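Local coordinates for protein oxalate biosynthetic component 1 (Burkholderia thailandensis, PDB 5IKY) that acts in quorum sensing-dependent oxalate production as a bifunctional enzyme, an alpha/beta serine hydrolase with an unusual oxyanion hole and an additional lyase activity, at residues I980-D991 against Q1042-L1053. Sequence-based numbering, arbitrary orientation.
Sequences IHLDWLGTSVVD and QDGRQGKIVARL
In the mixed sheet of the alpha/beta-hydrolase domain, Val989-Asp991 runs parallel to Val1050-Arg1052, flanked beyond by the antiparallel edge strand 1038-1043. Val989 N bonds to Ile1049 O (2.8 Å), and Val989 O accepts from Ala1051 N; the zigzag continues through Asp991 to Leu1053. At its start Ser988 OG, set beside its own backbone N (chi1 -67°), accepts from Ile1049 N, 3.1 Å away, so a small hydroxyl does a carbonyl's work.

The loop from Ile980 to Leu982 folds over one sheet face. Ile980 CG2 meets Val1050 CG2 tip to tip at 3.8 Å, while Leu982 brings CD1 to the same methyl and lays CD2 against Gln1042. Lys1048 suits this junction because its long aliphatic chain passes the carbonyls of Leu982 and Thr987 before NZ makes a weak bond to His981 O. Gly1044, opening the type I turn to Gly1047, has no side chain, and its CA approaches Leu982 O to 3.2 Å, a CA-H...O contact.

Arg1052 bends at chi2 (98°), bringing one face of its guanidinium over Val1050 CG1. Its NE and NH2 grip Gln1042 OE1 side-on, and a water accepts from Arg1052 NH1 (3.1 Å) and Ile980 N (2.8 Å).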
loop_
_atom_site.group_PDB
_atom_site.type_symbol
_atom_site.label_atom_id
_atom_site.label_comp_id
_atom_site.label_asym_id
_atom_site.label_seq_id
_atom_site.Cartn_x
_atom_site.Cartn_y
_atom_site.Cartn_z
ATOM N N ILE A 980 0.759 -12.476 -21.823
ATOM C CA ILE A 980 -0.025 -13.353 -22.680
ATOM C C ILE A 980 -0.556 -12.553 -23.858
ATOM O O ILE A 980 -1.442 -11.711 -23.701
ATOM C CB ILE A 980 -1.198 -13.999 -21.928
ATOM C CG1 ILE A 980 -0.686 -14.824 -20.745
ATOM C CG2 ILE A 980 -2.014 -14.870 -22.872
ATOM C CD1 ILE A 980 -1.786 -15.478 -19.939
ATOM N N HIS A 981 0.000 -12.806 -25.037
ATOM C CA HIS A 981 -0.427 -12.105 -26.238
ATOM C C HIS A 981 -1.814 -12.581 -26.642
ATOM O O HIS A 981 -1.968 -13.611 -27.299
ATOM C CB HIS A 981 0.577 -12.319 -27.366
ATOM C CG HIS A 981 1.980 -11.950 -26.998
ATOM N ND1 HIS A 981 2.535 -10.728 -27.311
ATOM C CD2 HIS A 981 2.936 -12.638 -26.330
ATOM C CE1 HIS A 981 3.775 -10.683 -26.857
ATOM N NE2 HIS A 981 4.043 -11.829 -26.258
ATOM N N LEU A 982 -2.818 -11.814 -26.234
ATOM C CA LEU A 982 -4.214 -12.198 -26.387
ATOM C C LEU A 982 -4.641 -12.342 -27.848
ATOM O O LEU A 982 -5.494 -13.167 -28.169
ATOM C CB LEU A 982 -5.106 -11.175 -25.677
ATOM C CG LEU A 982 -6.615 -11.416 -25.688
ATOM C CD1 LEU A 982 -6.938 -12.817 -25.200
ATOM C CD2 LEU A 982 -7.312 -10.376 -24.830
ATOM N N ASP A 983 -4.037 -11.551 -28.729
ATOM C CA ASP A 983 -4.453 -11.514 -30.130
ATOM C C ASP A 983 -3.660 -12.462 -31.030
ATOM O O ASP A 983 -3.800 -12.419 -32.252
ATOM C CB ASP A 983 -4.345 -10.086 -30.671
ATOM C CG ASP A 983 -5.359 -9.149 -30.047
ATOM O OD1 ASP A 983 -6.430 -9.632 -29.620
ATOM O OD2 ASP A 983 -5.089 -7.931 -29.985
ATOM N N TRP A 984 -2.836 -13.316 -30.433
ATOM C CA TRP A 984 -2.068 -14.288 -31.206
ATOM C C TRP A 984 -2.831 -15.595 -31.393
ATOM O O TRP A 984 -3.782 -15.880 -30.664
ATOM C CB TRP A 984 -0.728 -14.586 -30.530
ATOM C CG TRP A 984 0.300 -13.508 -30.660
ATOM C CD1 TRP A 984 0.128 -12.266 -31.196
ATOM C CD2 TRP A 984 1.670 -13.581 -30.246
ATOM N NE1 TRP A 984 1.305 -11.558 -31.138
ATOM C CE2 TRP A 984 2.267 -12.343 -30.557
ATOM C CE3 TRP A 984 2.447 -14.570 -29.634
ATOM C CZ2 TRP A 984 3.605 -12.070 -30.283
ATOM C CZ3 TRP A 984 3.776 -14.297 -29.364
ATOM C CH2 TRP A 984 4.342 -13.058 -29.687
ATOM N N LEU A 985 -2.408 -16.383 -32.376
ATOM C CA LEU A 985 -2.873 -17.756 -32.512
ATOM C C LEU A 985 -2.183 -18.624 -31.470
ATOM O O LEU A 985 -0.953 -18.700 -31.442
ATOM C CB LEU A 985 -2.590 -18.297 -33.915
ATOM C CG LEU A 985 -3.659 -18.126 -34.994
ATOM C CD1 LEU A 985 -3.121 -18.580 -36.341
ATOM C CD2 LEU A 985 -4.911 -18.905 -34.626
ATOM N N GLY A 986 -2.959 -19.275 -30.611
ATOM C CA GLY A 986 -2.364 -20.109 -29.586
ATOM C C GLY A 986 -3.309 -20.753 -28.592
ATOM O O GLY A 986 -4.531 -20.685 -28.723
ATOM N N THR A 987 -2.716 -21.382 -27.583
ATOM C CA THR A 987 -3.454 -22.138 -26.582
ATOM C C THR A 987 -4.188 -21.223 -25.610
ATOM O O THR A 987 -3.640 -20.216 -25.161
ATOM C CB THR A 987 -2.508 -23.061 -25.786
ATOM O OG1 THR A 987 -1.636 -23.753 -26.690
ATOM C CG2 THR A 987 -3.299 -24.067 -24.969
ATOM N N SER A 988 -5.430 -21.573 -25.290
ATOM C CA SER A 988 -6.198 -20.827 -24.300
ATOM C C SER A 988 -5.641 -21.077 -22.904
ATOM O O SER A 988 -5.238 -22.193 -22.577
ATOM C CB SER A 988 -7.678 -21.204 -24.363
ATOM O OG SER A 988 -8.255 -20.782 -25.585
ATOM N N VAL A 989 -5.621 -20.032 -22.082
ATOM C CA VAL A 989 -4.945 -20.093 -20.790
ATOM C C VAL A 989 -5.846 -19.716 -19.619
ATOM O O VAL A 989 -6.648 -18.788 -19.712
ATOM C CB VAL A 989 -3.710 -19.158 -20.762
ATOM C CG1 VAL A 989 -2.832 -19.465 -19.557
ATOM C CG2 VAL A 989 -2.905 -19.283 -22.051
ATOM N N VAL A 990 -5.713 -20.450 -18.520
ATOM C CA VAL A 990 -6.238 -20.005 -17.236
ATOM C C VAL A 990 -5.071 -19.426 -16.445
ATOM O O VAL A 990 -4.134 -20.144 -16.093
ATOM C CB VAL A 990 -6.906 -21.144 -16.445
ATOM C CG1 VAL A 990 -7.213 -20.692 -15.024
ATOM C CG2 VAL A 990 -8.170 -21.611 -17.150
ATOM N N ASP A 991 -5.123 -18.127 -16.178
ATOM C CA ASP A 991 -3.979 -17.424 -15.610
ATOM C C ASP A 991 -4.188 -17.040 -14.147
ATOM O O ASP A 991 -5.088 -16.268 -13.815
ATOM C CB ASP A 991 -3.672 -16.176 -16.447
ATOM C CG ASP A 991 -2.485 -15.391 -15.918
ATOM O OD1 ASP A 991 -1.610 -15.984 -15.252
ATOM O OD2 ASP A 991 -2.425 -14.174 -16.181
ATOM N N GLN A 1042 -11.388 -12.930 -21.295
ATOM C CA GLN A 1042 -10.993 -12.193 -22.489
ATOM C C GLN A 1042 -10.951 -13.083 -23.728
ATOM O O GLN A 1042 -10.510 -14.231 -23.665
ATOM C CB GLN A 1042 -9.625 -11.538 -22.274
ATOM C CG GLN A 1042 -9.397 -11.025 -20.860
ATOM C CD GLN A 1042 -8.158 -10.161 -20.740
ATOM O OE1 GLN A 1042 -7.370 -10.314 -19.806
ATOM N NE2 GLN A 1042 -7.983 -9.244 -21.683
ATOM N N ASP A 1043 -11.412 -12.541 -24.854
ATOM C CA ASP A 1043 -11.381 -13.254 -26.127
ATOM C C ASP A 1043 -10.496 -12.525 -27.131
ATOM O O ASP A 1043 -10.686 -11.337 -27.391
ATOM C CB ASP A 1043 -12.793 -13.415 -26.691
ATOM C CG ASP A 1043 -13.699 -14.215 -25.777
ATOM O OD1 ASP A 1043 -14.310 -13.612 -24.869
ATOM O OD2 ASP A 1043 -13.803 -15.446 -25.967
ATOM N N GLY A 1044 -9.529 -13.241 -27.695
ATOM C CA GLY A 1044 -8.597 -12.649 -28.634
ATOM C C GLY A 1044 -9.138 -12.578 -30.048
ATOM O O GLY A 1044 -10.193 -13.136 -30.348
ATOM N N ARG A 1045 -8.406 -11.885 -30.915
ATOM C CA ARG A 1045 -8.791 -11.741 -32.315
ATOM C C ARG A 1045 -8.791 -13.089 -33.026
ATOM O O ARG A 1045 -9.586 -13.320 -33.937
ATOM C CB ARG A 1045 -7.847 -10.770 -33.033
ATOM C CG ARG A 1045 -7.968 -9.321 -32.580
ATOM C CD ARG A 1045 -8.839 -8.509 -33.528
ATOM N NE ARG A 1045 -8.144 -8.183 -34.771
ATOM C CZ ARG A 1045 -7.567 -7.011 -35.021
ATOM N NH1 ARG A 1045 -7.601 -6.045 -34.113
ATOM N NH2 ARG A 1045 -6.957 -6.805 -36.181
ATOM N N GLN A 1046 -7.898 -13.976 -32.601
ATOM C CA GLN A 1046 -7.761 -15.282 -33.235
ATOM C C GLN A 1046 -8.367 -16.391 -32.379
ATOM O O GLN A 1046 -7.979 -17.553 -32.489
ATOM C CB GLN A 1046 -6.289 -15.581 -33.523
ATOM C CG GLN A 1046 -5.518 -14.401 -34.097
ATOM C CD GLN A 1046 -5.107 -14.610 -35.541
ATOM O OE1 GLN A 1046 -5.417 -15.637 -36.146
ATOM N NE2 GLN A 1046 -4.401 -13.635 -36.102
ATOM N N GLY A 1047 -9.309 -16.021 -31.517
ATOM C CA GLY A 1047 -10.065 -16.993 -30.747
ATOM C C GLY A 1047 -9.415 -17.477 -29.464
ATOM O O GLY A 1047 -9.950 -18.362 -28.795
ATOM N N LYS A 1048 -8.267 -16.907 -29.114
ATOM C CA LYS A 1048 -7.593 -17.282 -27.875
ATOM C C LYS A 1048 -8.407 -16.821 -26.669
ATOM O O LYS A 1048 -8.900 -15.695 -26.636
ATOM C CB LYS A 1048 -6.180 -16.695 -27.818
ATOM C CG LYS A 1048 -5.442 -17.002 -26.519
ATOM C CD LYS A 1048 -4.047 -16.397 -26.490
ATOM C CE LYS A 1048 -3.002 -17.378 -27.003
ATOM N NZ LYS A 1048 -1.616 -16.864 -26.813
ATOM N N ILE A 1049 -8.550 -17.702 -25.684
ATOM C CA ILE A 1049 -9.309 -17.392 -24.479
ATOM C C ILE A 1049 -8.393 -17.333 -23.259
ATOM O O ILE A 1049 -7.580 -18.229 -23.042
ATOM C CB ILE A 1049 -10.421 -18.431 -24.229
ATOM C CG1 ILE A 1049 -11.346 -18.527 -25.443
ATOM C CG2 ILE A 1049 -11.217 -18.079 -22.982
ATOM C CD1 ILE A 1049 -12.452 -19.548 -25.286
ATOM N N VAL A 1050 -8.524 -16.273 -22.468
ATOM C CA VAL A 1050 -7.701 -16.117 -21.275
ATOM C C VAL A 1050 -8.544 -15.847 -20.030
ATOM O O VAL A 1050 -9.290 -14.869 -19.971
ATOM C CB VAL A 1050 -6.679 -14.978 -21.442
ATOM C CG1 VAL A 1050 -5.897 -14.772 -20.151
ATOM C CG2 VAL A 1050 -5.736 -15.276 -22.601
ATOM N N ALA A 1051 -8.417 -16.725 -19.040
ATOM C CA ALA A 1051 -9.094 -16.553 -17.761
ATOM C C ALA A 1051 -8.164 -15.891 -16.754
ATOM O O ALA A 1051 -7.351 -16.561 -16.117
ATOM C CB ALA A 1051 -9.577 -17.890 -17.232
ATOM N N ARG A 1052 -8.290 -14.579 -16.611
ATOM C CA ARG A 1052 -7.414 -13.817 -15.728
ATOM C C ARG A 1052 -8.010 -13.671 -14.331
ATOM O O ARG A 1052 -9.051 -13.038 -14.158
ATOM C CB ARG A 1052 -7.141 -12.433 -16.325
ATOM C CG ARG A 1052 -5.949 -11.711 -15.720
ATOM C CD ARG A 1052 -4.713 -11.877 -16.585
ATOM N NE ARG A 1052 -4.913 -11.335 -17.926
ATOM C CZ ARG A 1052 -3.977 -11.306 -18.870
ATOM N NH1 ARG A 1052 -2.767 -11.790 -18.625
ATOM N NH2 ARG A 1052 -4.251 -10.793 -20.062
ATOM N N LEU A 1053 -7.349 -14.254 -13.335
ATOM C CA LEU A 1053 -7.779 -14.093 -11.949
ATOM C C LEU A 1053 -7.225 -12.796 -11.369
ATOM O O LEU A 1053 -6.032 -12.509 -11.493
ATOM C CB LEU A 1053 -7.334 -15.278 -11.086
ATOM C CG LEU A 1053 -7.788 -16.697 -11.439
ATOM C CD1 LEU A 1053 -7.785 -17.565 -10.189
ATOM C CD2 LEU A 1053 -9.155 -16.710 -12.102
HETATM O O HOH W 1 -0.925 -10.468 -20.779
HETATM O O HOH W 2 -3.947 -13.883 -12.843
#